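Local coordinates for ABC transporter, periplasmic solute-binding protein (Rhizobium meliloti, PDB 4WED), which probably serves as the periplasmic solute-binding component of an ABC transporter, perhaps for a peptide or nickel, at residues L81-K86 with T97-V102; D289-K294 with S343-K348. All coordinates share one frame; numbering follows the deposited sequence.

Contact 1. Residues L81-K86 with T97-V102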
loop_
_atom_site.group_PDB
_atom_site.type_symbol
_atom_site.label_atom_id
_atom_site.label_comp_id
_atom_site.label_asym_id
_atom_site.label_seq_id
_atom_site.Cartn_x
_atom_site.Cartn_y
_atom_site.Cartn_z
ATOM N N LEU A 81 -2.410 17.412 12.818
ATOM C CA LEU A 81 -3.063 18.678 12.983
ATOM C C LEU A 81 -4.284 18.585 13.915
ATOM O O LEU A 81 -4.764 19.608 14.468
ATOM C CB LEU A 81 -3.457 19.263 11.621
ATOM C CG LEU A 81 -2.261 19.725 10.783
ATOM C CD1 LEU A 81 -2.692 20.227 9.418
ATOM C CD2 LEU A 81 -1.468 20.801 11.505
ATOM N N ALA A 82 -4.811 17.393 14.085
ATOM C CA ALA A 82 -5.792 17.166 15.145
ATOM C C ALA A 82 -5.097 16.455 16.256
ATOM O O ALA A 82 -4.415 15.451 15.994
ATOM C CB ALA A 82 -6.959 16.325 14.646
ATOM N N THR A 83 -5.271 16.962 17.484
ATOM C CA THR A 83 -4.778 16.293 18.727
ATOM C C THR A 83 -5.683 15.182 19.298
ATOM O O THR A 83 -5.262 14.378 20.120
ATOM C CB THR A 83 -4.583 17.319 19.854
ATOM O OG1 THR A 83 -5.748 18.153 19.937
ATOM C CG2 THR A 83 -3.371 18.164 19.573
ATOM N N ASP A 84 -6.944 15.188 18.918
ATOM C CA ASP A 84 -7.856 14.191 19.377
ATOM C C ASP A 84 -9.085 14.185 18.486
ATOM O O ASP A 84 -9.313 15.129 17.704
ATOM C CB ASP A 84 -8.246 14.444 20.831
ATOM C CG ASP A 84 -8.950 13.249 21.455
ATOM O OD1 ASP A 84 -8.559 12.071 21.200
ATOM O OD2 ASP A 84 -9.924 13.499 22.163
ATOM N N TRP A 85 -9.845 13.097 18.596
ATOM C CA TRP A 85 -11.041 12.882 17.808
ATOM C C TRP A 85 -11.986 11.858 18.435
ATOM O O TRP A 85 -11.594 11.024 19.242
ATOM C CB TRP A 85 -10.630 12.425 16.408
ATOM C CG TRP A 85 -9.772 11.186 16.342
ATOM C CD1 TRP A 85 -10.197 9.895 16.095
ATOM C CD2 TRP A 85 -8.330 11.123 16.451
ATOM N NE1 TRP A 85 -9.102 9.044 16.059
ATOM C CE2 TRP A 85 -7.953 9.767 16.279
ATOM C CE3 TRP A 85 -7.320 12.085 16.677
ATOM C CZ2 TRP A 85 -6.619 9.350 16.357
ATOM C CZ3 TRP A 85 -5.992 11.672 16.741
ATOM C CH2 TRP A 85 -5.649 10.325 16.578
ATOM N N LYS A 86 -13.249 11.940 18.064
ATOM C CA LYS A 86 -14.242 11.035 18.576
ATOM C C LYS A 86 -15.186 10.742 17.447
ATOM O O LYS A 86 -15.645 11.649 16.767
ATOM C CB LYS A 86 -14.971 11.615 19.773
ATOM C CG LYS A 86 -15.712 10.571 20.642
ATOM N N THR A 97 -10.689 17.761 17.725
ATOM C CA THR A 97 -10.007 18.796 18.451
ATOM C C THR A 97 -8.724 19.186 17.692
ATOM O O THR A 97 -7.850 18.378 17.518
ATOM C CB THR A 97 -9.710 18.320 19.866
ATOM O OG1 THR A 97 -10.958 18.136 20.531
ATOM C CG2 THR A 97 -8.890 19.341 20.618
ATOM N N LEU A 98 -8.630 20.429 17.245
ATOM C CA LEU A 98 -7.480 20.878 16.469
ATOM C C LEU A 98 -6.312 21.295 17.384
ATOM O O LEU A 98 -6.523 21.765 18.518
ATOM C CB LEU A 98 -7.881 22.017 15.499
ATOM C CG LEU A 98 -8.963 21.633 14.462
ATOM C CD1 LEU A 98 -9.423 22.808 13.645
ATOM C CD2 LEU A 98 -8.474 20.545 13.503
ATOM N N ARG A 99 -5.092 21.077 16.890
ATOM C CA ARG A 99 -3.882 21.471 17.606
ATOM C C ARG A 99 -3.772 22.985 17.608
ATOM O O ARG A 99 -3.873 23.577 16.558
ATOM C CB ARG A 99 -2.629 20.886 16.940
ATOM C CG ARG A 99 -1.353 21.212 17.711
ATOM C CD ARG A 99 -0.131 20.575 17.078
ATOM N NE ARG A 99 -0.361 19.153 16.784
ATOM C CZ ARG A 99 -0.195 18.148 17.643
ATOM N NH1 ARG A 99 0.224 18.365 18.871
ATOM N NH2 ARG A 99 -0.460 16.908 17.259
ATOM N N GLU A 100 -3.565 23.570 18.790
ATOM C CA GLU A 100 -3.372 25.020 18.986
ATOM C C GLU A 100 -1.920 25.393 18.688
ATOM O O GLU A 100 -1.042 24.546 18.764
ATOM C CB GLU A 100 -3.746 25.432 20.435
ATOM N N GLY A 101 -1.688 26.645 18.302
ATOM C CA GLY A 101 -0.333 27.164 18.107
ATOM C C GLY A 101 0.330 26.744 16.806
ATOM O O GLY A 101 1.557 26.721 16.687
ATOM N N VAL A 102 -0.492 26.421 15.822
ATOM C CA VAL A 102 -0.011 26.014 14.529
ATOM C C VAL A 102 -0.144 27.176 13.557
ATOM O O VAL A 102 -1.185 27.811 13.453
ATOM C CB VAL A 102 -0.822 24.836 14.010
ATOM C CG1 VAL A 102 -0.420 24.490 12.583
ATOM C CG2 VAL A 102 -0.661 23.639 14.951
#
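Thr83 sits between Thr97 and Arg99 and turns a different branch to each. With chi1 at 48°, OG1 lies between the backbone N and the carbonyl carbon and faces Thr97, where it meets CG2 of Thr97 at 3.4 Å. OG1 of Thr83 is also 3.2 Å from Thr97 O, a possible but unsettled bond, since its proton has another acceptor within reach. The CG2 methyl of Thr83 points the other way, over one face of the Arg99 guanidinium, 3.6 Å above that plane and offset toward the rim. The Arg99 chain runs straight through CG and CD, then bends at chi3 (-48°), which folds the guanidinium back beneath the methyl; NH2 of Arg99 is hydrogen-bonded to Cys80 O. An alanine in place of Thr83 would remove both OG1 and the methyl, and would probably open a gap beside CG2 of Thr97 and leave this guanidinium face without its methyl cover. The backbones form a classic beta bulge in the hairpin of strands 82-88 and 93-98, two residues, Thr83 and Asp84, standing opposite the single Thr97. Thr83 N donates to Thr97 O at 2.9 Å, though the bond is bent at the hydrogen (133°), and Thr97 N donates to Asp84 O at 3.0 Å. Ala82 and Leu98 form the antiparallel non-hydrogen-bonded pair next to the bulge, their side chains diverging. Past Leu98, Arg99 N makes a straighter bond to Leu81 O, 2.9 Å long. Buried at the far end, the Leu81 and Val102 side chains cross at about a right angle, CD2 of Leu81 reaching CG1 of Val102 at 4.0 Å.

Contact 2. Residues D289-K294 with S343-K348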
loop_
_atom_site.group_PDB
_atom_site.type_symbol
_atom_site.label_atom_id
_atom_site.label_comp_id
_atom_site.label_asym_id
_atom_site.label_seq_id
_atom_site.Cartn_x
_atom_site.Cartn_y
_atom_site.Cartn_z
ATOM N N ASP A 289 -12.324 -28.857 -5.047
ATOM C CA ASP A 289 -11.902 -29.639 -3.926
ATOM C C ASP A 289 -10.857 -28.865 -3.114
ATOM O O ASP A 289 -9.728 -28.760 -3.525
ATOM C CB ASP A 289 -11.318 -30.954 -4.424
ATOM C CG ASP A 289 -11.016 -31.910 -3.297
ATOM O OD1 ASP A 289 -10.739 -31.416 -2.181
ATOM O OD2 ASP A 289 -11.052 -33.144 -3.526
ATOM N N PRO A 290 -11.222 -28.361 -1.933
ATOM C CA PRO A 290 -10.284 -27.572 -1.133
ATOM C C PRO A 290 -8.987 -28.247 -0.720
ATOM O O PRO A 290 -8.022 -27.541 -0.413
ATOM C CB PRO A 290 -11.095 -27.232 0.121
ATOM C CG PRO A 290 -12.224 -28.197 0.126
ATOM C CD PRO A 290 -12.556 -28.366 -1.315
ATOM N N GLN A 291 -8.974 -29.583 -0.698
ATOM C CA GLN A 291 -7.754 -30.362 -0.452
ATOM C C GLN A 291 -6.756 -30.138 -1.578
ATOM O O GLN A 291 -5.528 -30.136 -1.368
ATOM C CB GLN A 291 -8.032 -31.871 -0.391
ATOM C CG GLN A 291 -8.995 -32.389 0.685
ATOM C CD GLN A 291 -9.045 -33.924 0.684
ATOM O OE1 GLN A 291 -10.029 -34.541 0.245
ATOM N NE2 GLN A 291 -7.948 -34.547 1.121
ATOM N N VAL A 292 -7.295 -29.976 -2.785
ATOM C CA VAL A 292 -6.469 -29.734 -3.972
ATOM C C VAL A 292 -5.913 -28.335 -3.907
ATOM O O VAL A 292 -4.732 -28.118 -4.137
ATOM C CB VAL A 292 -7.274 -29.957 -5.256
ATOM C CG1 VAL A 292 -6.517 -29.466 -6.500
ATOM C CG2 VAL A 292 -7.626 -31.445 -5.379
ATOM N N ARG A 293 -6.750 -27.374 -3.557
ATOM C CA ARG A 293 -6.254 -26.027 -3.342
ATOM C C ARG A 293 -5.091 -25.976 -2.309
ATOM O O ARG A 293 -4.051 -25.338 -2.527
ATOM C CB ARG A 293 -7.393 -25.162 -2.895
ATOM C CG ARG A 293 -8.388 -24.890 -3.989
ATOM C CD ARG A 293 -9.355 -23.795 -3.538
ATOM N NE ARG A 293 -10.703 -24.335 -3.505
ATOM C CZ ARG A 293 -11.520 -24.341 -2.481
ATOM N NH1 ARG A 293 -11.213 -23.772 -1.335
ATOM N NH2 ARG A 293 -12.700 -24.910 -2.637
ATOM N N LYS A 294 -5.276 -26.653 -1.199
ATOM C CA LYS A 294 -4.282 -26.676 -0.157
ATOM C C LYS A 294 -2.996 -27.278 -0.690
ATOM O O LYS A 294 -1.904 -26.778 -0.426
ATOM C CB LYS A 294 -4.819 -27.541 0.985
ATOM C CG LYS A 294 -4.004 -27.546 2.268
ATOM C CD LYS A 294 -4.798 -28.229 3.366
ATOM C CE LYS A 294 -3.959 -28.432 4.598
ATOM N NZ LYS A 294 -4.623 -29.374 5.559
ATOM N N SER A 343 1.331 -34.341 -1.998
ATOM C CA SER A 343 1.062 -35.599 -2.698
ATOM C C SER A 343 0.004 -36.433 -1.951
ATOM O O SER A 343 -0.865 -37.074 -2.538
ATOM C CB SER A 343 2.366 -36.422 -2.737
ATOM O OG SER A 343 3.401 -35.719 -3.394
ATOM N N ALA A 344 0.138 -36.462 -0.643
ATOM C CA ALA A 344 -0.780 -37.217 0.192
ATOM C C ALA A 344 -2.199 -36.626 0.098
ATOM O O ALA A 344 -3.170 -37.371 -0.043
ATOM C CB ALA A 344 -0.281 -37.266 1.644
ATOM N N LEU A 345 -2.330 -35.305 0.167
ATOM C CA LEU A 345 -3.653 -34.685 -0.024
ATOM C C LEU A 345 -4.207 -35.093 -1.363
ATOM O O LEU A 345 -5.319 -35.594 -1.457
ATOM C CB LEU A 345 -3.573 -33.167 0.014
ATOM C CG LEU A 345 -3.316 -32.646 1.413
ATOM C CD1 LEU A 345 -2.807 -31.220 1.408
ATOM C CD2 LEU A 345 -4.590 -32.754 2.237
ATOM N N LEU A 346 -3.425 -34.907 -2.410
ATOM C CA LEU A 346 -3.926 -35.254 -3.726
ATOM C C LEU A 346 -4.395 -36.689 -3.818
ATOM O O LEU A 346 -5.423 -36.981 -4.439
ATOM C CB LEU A 346 -2.861 -34.990 -4.770
ATOM C CG LEU A 346 -2.556 -33.515 -4.913
ATOM C CD1 LEU A 346 -1.363 -33.307 -5.804
ATOM C CD2 LEU A 346 -3.771 -32.750 -5.417
ATOM N N GLU A 347 -3.640 -37.586 -3.211
ATOM C CA GLU A 347 -4.029 -39.002 -3.164
ATOM C C GLU A 347 -5.334 -39.245 -2.368
ATOM O O GLU A 347 -6.223 -39.932 -2.837
ATOM C CB GLU A 347 -2.887 -39.866 -2.604
ATOM C CG GLU A 347 -2.845 -41.266 -3.223
ATOM C CD GLU A 347 -1.440 -41.707 -3.646
ATOM O OE1 GLU A 347 -0.804 -42.383 -2.793
ATOM O OE2 GLU A 347 -0.971 -41.379 -4.794
ATOM N N LYS A 348 -5.448 -38.681 -1.177
ATOM C CA LYS A 348 -6.708 -38.749 -0.437
ATOM C C LYS A 348 -7.874 -38.228 -1.313
ATOM O O LYS A 348 -8.953 -38.800 -1.327
ATOM C CB LYS A 348 -6.612 -37.951 0.871
ATOM C CG LYS A 348 -5.687 -38.549 1.925
ATOM C CD LYS A 348 -5.364 -37.551 3.035
ATOM C CE LYS A 348 -4.146 -37.975 3.863
ATOM N NZ LYS A 348 -3.449 -36.787 4.468
#
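Leu345 is the central side chain of this helix-helix contact, its two methyls reaching different residues of helix 290-299. CG lies anti to the carbonyl carbon (chi1 -72°), and the fork beyond it places CD1 against CG of Lys294 at 4.0 Å and CD2 at the same separation from NE2 of Gln291. The Lys294 chain is extended throughout, with CG anti to the backbone N (chi1 -172°). Its CG and CD methylenes therefore pass CD1 of Leu345 at about a right angle, while the ammonium group continues beyond the leucine. The Gln291 chain, extended beyond CG, reaches across to helix 339-348. Its amide nitrogen NE2 comes to rest 3.7 Å from CB of Lys348 and 3.8 Å from Leu345 O, the latter too long for a hydrogen bond. The glutamine thus contributes van der Waals packing here, and the side chain of Lys348 touches it through the root alone, its extended chain leading away. On the buried side of the interface, Val292 and Leu346 also cross at about a right angle, CG2 of Val292 meeting CD2 of Leu346 at 4.1 Å. Asp289 is the N-cap of helix 290-299: its OD1 accepts from Gln291 N at 2.9 Å, approached on the anti side of the carboxylate and somewhat out of its plane. This is plain antiparallel helix packing, the short segments at 164° with axes 8.7 Å apart, its centre about 33 Å from that of the chain. The first turn of helix 290-299 lies beside the C-terminal end of helix 339-348, and Leu345 and Leu346 both also touch Ala295, the residue after Lys294. Around the pair, Lys294 touches the loop residue Asp486, Asp289 touches Ala349, and Glu347 forms a salt bridge with Arg357.

Both segments of contact 1 precede those of contact 2 in the sequence, and the two contacts lie on opposite sides of the molecule's centre, their centres 55 Å apart and their nearest atoms about 37 Å apart. They share no secondary-structure element. Contact 1 belongs to the edge hairpin of a four-stranded antiparallel sheet, ordered 82-88, 93-98, 147-152 and 137-144, whereas contact 2 pairs two helices, 290-299 and 339-348. All four segments nevertheless fall within the family 5 solute-binding range. One is a strand pairing toward one end of an elongated chain and the other a helix pairing toward the other; the two do not touch, so each is packing local to its own part of the chain.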